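One contact in two related proteins. Structure 1 is chitin oligosaccahride binding protein NagB1 from Paenibacillus sp., which probably binds chitin oligosaccharides such as N,N'-diacetylchitobiose and N,N',N''-triacetylchitotriose, as an extracellular solute-binding protein: PDB 7EHP (chain A, 2.01 Å), residues Phe118-Phe123 and Met239-Ser244. Structure 2 is chitin oligosaccharide binding protein NagB2 from Paenibacillus sp.: PDB 7EHQ (chain B, 1.70 Å), residues Phe147-Tyr152 and Met271-Ser276. One frame, after least-squares fit of the local backbone (RMSD 0.26 Å); residues are numbered along the deposited sequences.

Structure 1 (7EHP). With NAG (2-acetamido-2-deoxy-beta-D-glucopyranose), chain C.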
loop_
_atom_site.group_PDB
_atom_site.type_symbol
_atom_site.label_atom_id
_atom_site.label_comp_id
_atom_site.label_asym_id
_atom_site.label_seq_id
_atom_site.Cartn_x
_atom_site.Cartn_y
_atom_site.Cartn_z
ATOM N N PHE A 118 -7.148 -1.519 -0.892
ATOM C CA PHE A 118 -6.346 -0.463 -1.498
ATOM C C PHE A 118 -6.336 -0.633 -3.010
ATOM O O PHE A 118 -6.485 -1.746 -3.516
ATOM C CB PHE A 118 -4.893 -0.461 -0.937
ATOM C CG PHE A 118 -3.950 -1.422 -1.632
ATOM C CD1 PHE A 118 -3.258 -1.046 -2.784
ATOM C CD2 PHE A 118 -3.745 -2.696 -1.124
ATOM C CE1 PHE A 118 -2.392 -1.942 -3.428
ATOM C CE2 PHE A 118 -2.894 -3.593 -1.752
ATOM C CZ PHE A 118 -2.208 -3.213 -2.901
ATOM N N VAL A 119 -6.203 0.490 -3.729
ATOM C CA VAL A 119 -5.685 0.510 -5.096
ATOM C C VAL A 119 -4.545 1.516 -5.146
ATOM O O VAL A 119 -4.481 2.450 -4.344
ATOM C CB VAL A 119 -6.745 0.870 -6.182
ATOM C CG1 VAL A 119 -7.705 -0.268 -6.421
ATOM C CG2 VAL A 119 -7.498 2.148 -5.823
ATOM N N GLU A 120 -3.635 1.321 -6.095
ATOM C CA GLU A 120 -2.597 2.295 -6.398
ATOM C C GLU A 120 -2.776 2.759 -7.830
ATOM O O GLU A 120 -2.981 1.941 -8.725
ATOM C CB GLU A 120 -1.203 1.702 -6.225
ATOM C CG GLU A 120 -0.806 1.474 -4.800
ATOM C CD GLU A 120 0.604 0.937 -4.665
ATOM O OE1 GLU A 120 1.409 1.100 -5.622
ATOM O OE2 GLU A 120 0.892 0.341 -3.600
ATOM N N GLY A 121 -2.710 4.063 -8.042
ATOM C CA GLY A 121 -2.797 4.600 -9.385
ATOM C C GLY A 121 -2.422 6.060 -9.353
ATOM O O GLY A 121 -1.693 6.490 -8.454
ATOM N N VAL A 122 -2.942 6.836 -10.293
ATOM C CA VAL A 122 -2.501 8.203 -10.509
ATOM C C VAL A 122 -3.576 9.136 -9.984
ATOM O O VAL A 122 -4.690 9.180 -10.522
ATOM C CB VAL A 122 -2.207 8.468 -11.991
ATOM C CG1 VAL A 122 -1.627 9.861 -12.181
ATOM C CG2 VAL A 122 -1.268 7.387 -12.531
ATOM N N PHE A 123 -3.246 9.867 -8.918
ATOM C CA PHE A 123 -4.009 11.046 -8.553
ATOM C C PHE A 123 -3.701 12.169 -9.532
ATOM O O PHE A 123 -2.558 12.328 -9.977
ATOM C CB PHE A 123 -3.670 11.485 -7.127
ATOM C CG PHE A 123 -4.154 10.520 -6.054
ATOM C CD1 PHE A 123 -3.450 9.355 -5.789
ATOM C CD2 PHE A 123 -5.297 10.789 -5.314
ATOM C CE1 PHE A 123 -3.871 8.464 -4.825
ATOM C CE2 PHE A 123 -5.727 9.897 -4.330
ATOM C CZ PHE A 123 -4.996 8.740 -4.091
ATOM N N MET A 239 0.250 15.352 -11.285
ATOM C CA MET A 239 -0.112 13.974 -10.992
ATOM C C MET A 239 0.739 13.491 -9.828
ATOM O O MET A 239 1.756 14.100 -9.469
ATOM C CB MET A 239 0.100 13.052 -12.210
ATOM C CG MET A 239 -0.629 13.478 -13.481
ATOM S SD MET A 239 -0.226 12.384 -14.869
ATOM C CE MET A 239 1.330 13.151 -15.344
ATOM N N MET A 240 0.314 12.369 -9.256
ATOM C CA MET A 240 1.043 11.680 -8.193
ATOM C C MET A 240 0.595 10.233 -8.201
ATOM O O MET A 240 -0.594 9.971 -7.988
ATOM C CB MET A 240 0.739 12.297 -6.831
ATOM C CG MET A 240 1.342 11.524 -5.670
ATOM S SD MET A 240 1.049 12.377 -4.118
ATOM C CE MET A 240 -0.646 11.869 -3.772
ATOM N N PHE A 241 1.524 9.299 -8.405
ATOM C CA PHE A 241 1.197 7.885 -8.258
ATOM C C PHE A 241 1.255 7.524 -6.775
ATOM O O PHE A 241 2.276 7.745 -6.116
ATOM C CB PHE A 241 2.162 7.010 -9.072
ATOM C CG PHE A 241 1.743 5.569 -9.185
ATOM C CD1 PHE A 241 1.910 4.699 -8.127
ATOM C CD2 PHE A 241 1.188 5.078 -10.365
ATOM C CE1 PHE A 241 1.513 3.364 -8.226
ATOM C CE2 PHE A 241 0.790 3.726 -10.472
ATOM C CZ PHE A 241 0.951 2.879 -9.397
ATOM N N ASP A 242 0.173 6.953 -6.254
ATOM C CA ASP A 242 0.079 6.687 -4.820
ATOM C C ASP A 242 -1.041 5.685 -4.566
ATOM O O ASP A 242 -1.803 5.320 -5.468
ATOM C CB ASP A 242 -0.161 7.991 -4.036
ATOM C CG ASP A 242 0.459 7.966 -2.654
ATOM O OD1 ASP A 242 0.715 6.853 -2.141
ATOM O OD2 ASP A 242 0.700 9.062 -2.083
ATOM N N GLY A 243 -1.130 5.245 -3.325
ATOM C CA GLY A 243 -2.206 4.374 -2.915
ATOM C C GLY A 243 -3.428 5.140 -2.469
ATOM O O GLY A 243 -3.345 6.311 -2.102
ATOM N N SER A 244 -4.574 4.451 -2.485
ATOM C CA SER A 244 -5.829 5.072 -2.066
ATOM C C SER A 244 -5.775 5.592 -0.626
ATOM O O SER A 244 -6.489 6.547 -0.286
ATOM C CB SER A 244 -6.976 4.067 -2.208
ATOM O OG SER A 244 -6.620 2.865 -1.566
HETATM C C1 NAG C . 1.827 0.286 1.949
HETATM C C2 NAG C . 3.150 -0.463 2.068
HETATM C C3 NAG C . 3.556 -1.027 0.715
HETATM C C4 NAG C . 2.439 -1.897 0.161
HETATM C C5 NAG C . 1.131 -1.110 0.115
HETATM C C6 NAG C . -0.053 -1.938 -0.335
HETATM C C7 NAG C . 4.885 0.036 3.734
HETATM C C8 NAG C . 5.942 0.991 4.162
HETATM N N2 NAG C . 4.204 0.370 2.628
HETATM O O3 NAG C . 4.735 -1.801 0.868
HETATM O O4 NAG C . 2.753 -2.335 -1.154
HETATM O O5 NAG C . 0.813 -0.592 1.413
HETATM O O6 NAG C . -0.192 -3.129 0.429
HETATM O O7 NAG C . 4.659 -1.008 4.356
#
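Val119 O accepts a bond from Ser244 N at 2.7 Å. Ser244 OG, turned to lie between its own backbone N and carbonyl carbon (chi1 51°), accepts Val119 N at 3.2 Å. This buried antiparallel pair joins strands 109-125 and 237-243 at the glycan pocket, to which Phe118 and Glu120 belong. One face of the Phe118 ring receives NAG C6 over its centre, 3.6 Å from Phe118 CZ. Extended Glu120 brings OE1 to the edge of the Phe241 ring, 3.5 Å from CE1, while one face of that ring lies against Gly121. Beside them, Val122 spreads its two methyls: CG1 meets Met239 CB at 3.6 Å, CG2 Phe241 CD2 at 4.0 Å. On the other face of the sheet, Phe123 touches Met240 through CB. The Phe123 ring meets Phe264 edge-to-face.

Structure 2 (7EHQ). With NAG (2-acetamido-2-deoxy-beta-D-glucopyranose), chain D.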
loop_
_atom_site.group_PDB
_atom_site.type_symbol
_atom_site.label_atom_id
_atom_site.label_comp_id
_atom_site.label_asym_id
_atom_site.label_seq_id
_atom_site.Cartn_x
_atom_site.Cartn_y
_atom_site.Cartn_z
ATOM N N PHE B 147 -6.786 -1.609 -0.699
ATOM C CA PHE B 147 -6.080 -0.539 -1.377
ATOM C C PHE B 147 -6.131 -0.765 -2.881
ATOM O O PHE B 147 -6.308 -1.904 -3.348
ATOM C CB PHE B 147 -4.609 -0.416 -0.874
ATOM C CG PHE B 147 -3.677 -1.376 -1.522
ATOM C CD1 PHE B 147 -3.561 -2.688 -1.053
ATOM C CD2 PHE B 147 -2.906 -0.964 -2.598
ATOM C CE1 PHE B 147 -2.727 -3.608 -1.680
ATOM C CE2 PHE B 147 -2.076 -1.845 -3.241
ATOM C CZ PHE B 147 -1.944 -3.177 -2.767
ATOM N N VAL B 148 -6.054 0.352 -3.631
ATOM C CA VAL B 148 -5.526 0.352 -5.000
ATOM C C VAL B 148 -4.439 1.411 -5.104
ATOM O O VAL B 148 -4.318 2.271 -4.251
ATOM C CB VAL B 148 -6.587 0.602 -6.056
ATOM C CG1 VAL B 148 -7.542 -0.603 -6.058
ATOM C CG2 VAL B 148 -7.357 1.880 -5.749
ATOM N N GLU B 149 -3.644 1.329 -6.165
ATOM C CA GLU B 149 -2.675 2.387 -6.467
ATOM C C GLU B 149 -2.962 2.913 -7.867
ATOM O O GLU B 149 -3.434 2.156 -8.743
ATOM C CB GLU B 149 -1.232 1.880 -6.363
ATOM C CG GLU B 149 -0.889 1.477 -4.939
ATOM C CD GLU B 149 0.536 1.052 -4.728
ATOM O OE1 GLU B 149 1.401 1.215 -5.629
ATOM O OE2 GLU B 149 0.796 0.534 -3.617
ATOM N N GLY B 150 -2.687 4.196 -8.079
ATOM C CA GLY B 150 -3.072 4.832 -9.331
ATOM C C GLY B 150 -2.587 6.260 -9.383
ATOM O O GLY B 150 -1.964 6.760 -8.447
ATOM N N PHE B 151 -2.889 6.931 -10.500
ATOM C CA PHE B 151 -2.488 8.330 -10.674
ATOM C C PHE B 151 -3.601 9.283 -10.231
ATOM O O PHE B 151 -4.656 9.364 -10.851
ATOM C CB PHE B 151 -2.108 8.606 -12.137
ATOM C CG PHE B 151 -0.736 8.137 -12.516
ATOM C CD1 PHE B 151 0.403 8.841 -12.141
ATOM C CD2 PHE B 151 -0.591 6.960 -13.287
ATOM C CE1 PHE B 151 1.684 8.405 -12.510
ATOM C CE2 PHE B 151 0.699 6.511 -13.659
ATOM C CZ PHE B 151 1.829 7.249 -13.257
ATOM N N TYR B 152 -3.348 10.040 -9.169
ATOM C CA TYR B 152 -4.095 11.253 -8.899
ATOM C C TYR B 152 -3.578 12.335 -9.838
ATOM O O TYR B 152 -2.379 12.424 -10.083
ATOM C CB TYR B 152 -3.849 11.677 -7.450
ATOM C CG TYR B 152 -4.386 10.679 -6.452
ATOM C CD1 TYR B 152 -3.570 9.643 -6.012
ATOM C CD2 TYR B 152 -5.662 10.790 -5.936
ATOM C CE1 TYR B 152 -4.026 8.717 -5.079
ATOM C CE2 TYR B 152 -6.136 9.883 -5.006
ATOM C CZ TYR B 152 -5.311 8.855 -4.591
ATOM O OH TYR B 152 -5.759 7.968 -3.686
ATOM N N MET B 271 0.628 15.360 -11.326
ATOM C CA MET B 271 0.040 14.081 -10.925
ATOM C C MET B 271 0.929 13.446 -9.876
ATOM O O MET B 271 2.020 13.924 -9.583
ATOM C CB MET B 271 -0.113 13.112 -12.093
ATOM C CG MET B 271 1.187 12.772 -12.721
ATOM S SD MET B 271 1.052 11.956 -14.346
ATOM C CE MET B 271 0.998 13.384 -15.423
ATOM N N LEU B 272 0.448 12.335 -9.332
ATOM C CA LEU B 272 1.031 11.666 -8.172
ATOM C C LEU B 272 0.587 10.214 -8.221
ATOM O O LEU B 272 -0.611 9.959 -8.236
ATOM C CB LEU B 272 0.523 12.329 -6.864
ATOM C CG LEU B 272 0.984 11.610 -5.590
ATOM C CD1 LEU B 272 2.448 11.937 -5.304
ATOM C CD2 LEU B 272 0.109 11.984 -4.420
ATOM N N PHE B 273 1.530 9.273 -8.189
ATOM C CA PHE B 273 1.172 7.863 -8.141
ATOM C C PHE B 273 1.193 7.428 -6.676
ATOM O O PHE B 273 2.203 7.570 -6.003
ATOM C CB PHE B 273 2.119 7.025 -8.991
ATOM C CG PHE B 273 1.580 5.641 -9.230
ATOM C CD1 PHE B 273 0.747 5.414 -10.261
ATOM C CD2 PHE B 273 1.913 4.611 -8.361
ATOM C CE1 PHE B 273 0.193 4.162 -10.461
ATOM C CE2 PHE B 273 1.393 3.336 -8.575
ATOM C CZ PHE B 273 0.549 3.139 -9.623
ATOM N N ASP B 274 0.055 6.949 -6.172
ATOM C CA ASP B 274 -0.041 6.703 -4.737
ATOM C C ASP B 274 -1.177 5.729 -4.472
ATOM O O ASP B 274 -2.012 5.470 -5.336
ATOM C CB ASP B 274 -0.259 8.000 -3.918
ATOM C CG ASP B 274 0.439 7.988 -2.574
ATOM O OD1 ASP B 274 0.644 6.886 -1.991
ATOM O OD2 ASP B 274 0.816 9.100 -2.063
ATOM N N GLY B 275 -1.133 5.135 -3.281
ATOM C CA GLY B 275 -2.224 4.277 -2.851
ATOM C C GLY B 275 -3.443 5.045 -2.376
ATOM O O GLY B 275 -3.399 6.240 -2.060
ATOM N N SER B 276 -4.582 4.339 -2.305
ATOM C CA SER B 276 -5.858 4.973 -1.981
ATOM C C SER B 276 -5.951 5.419 -0.514
ATOM O O SER B 276 -6.891 6.136 -0.172
ATOM C CB SER B 276 -7.031 4.049 -2.320
ATOM O OG SER B 276 -6.839 2.745 -1.788
HETATM C C1 NAG D . 2.013 0.580 2.070
HETATM C C2 NAG D . 3.397 -0.036 2.199
HETATM C C3 NAG D . 3.852 -0.616 0.865
HETATM C C4 NAG D . 2.807 -1.623 0.370
HETATM C C5 NAG D . 1.453 -0.931 0.273
HETATM C C6 NAG D . 0.336 -1.851 -0.169
HETATM C C7 NAG D . 5.004 0.810 3.825
HETATM C C8 NAG D . 5.960 1.924 4.199
HETATM N N2 NAG D . 4.339 0.970 2.681
HETATM O O3 NAG D . 5.093 -1.307 1.041
HETATM O O4 NAG D . 3.169 -2.047 -0.935
HETATM O O5 NAG D . 1.088 -0.422 1.561
HETATM O O6 NAG D . 0.152 -2.913 0.748
HETATM O O7 NAG D . 4.814 -0.163 4.557
HETATM O O HOH W 1 -4.784 5.446 -5.250
#
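Val148 O accepts a bond from Ser276 N at 2.9 Å and a weak one from a water. Ser276 OG, turned to lie between its own backbone N and carbonyl carbon (chi1 49°), accepts Val148 N at 3.1 Å. One face of the Phe147 ring receives NAG C6 over its centre, 3.7 Å from Phe147 CZ. Extended Glu149 brings OE1 to the edge of the Phe273 ring, 3.6 Å from CE2, while one face of that ring lies against Gly150. Beside them, Phe151 takes the edge of Phe273 on its face, a T-shaped pair, planes at 71°, and Met271 SD makes a Met-aromatic contact 3.9 Å from Phe151 CD1. On the other face of the sheet, Tyr152 touches Leu272 through CB; its OH bonds Thr279 and the water, which donates to Asp274 O. The Tyr152 ring meets Tyr296 edge-to-face.

What differs
The bulkiest exchange is Val122(A) against Phe151(B). The CB atoms coincide, and CG2 of Val122(A) falls 0.9 Å apart from CG of Phe151(B), so the ring starts where one methyl stands. CD1, CE1, CE2 and CZ of Phe151(B) reach where Val122(A) has no atoms, whereas CG1 of Val122(A) has no counterpart in the ring. Both side chains are buried and touch the same two neighbours, Met239(A) or Met271(B) and Phe241(A) or Phe273(B).

At Phe123(A) against Tyr152(B) the rings nearly overlay, their CZ atoms 0.6 Å apart after superposition. The tyrosine adds a buried hydroxyl, bonded to Thr279(B), with a water modelled beside it in structure 2.

Met240(A) against Leu272(B) sets an unbranched thioether chain beside a branched one: the CG atoms lie 0.4 Å apart, and CD2 of Leu272(B) comes near SD of Met240(A), 1.1 Å apart.

The compared backbone, the Ser244(A)/Ser276(B) bonds to Val119(A)/Val148(B), and the side chains of Phe118(A)/Phe147(B) and Glu120(A)/Glu149(B) keep their places, with a sugar unit bound in both.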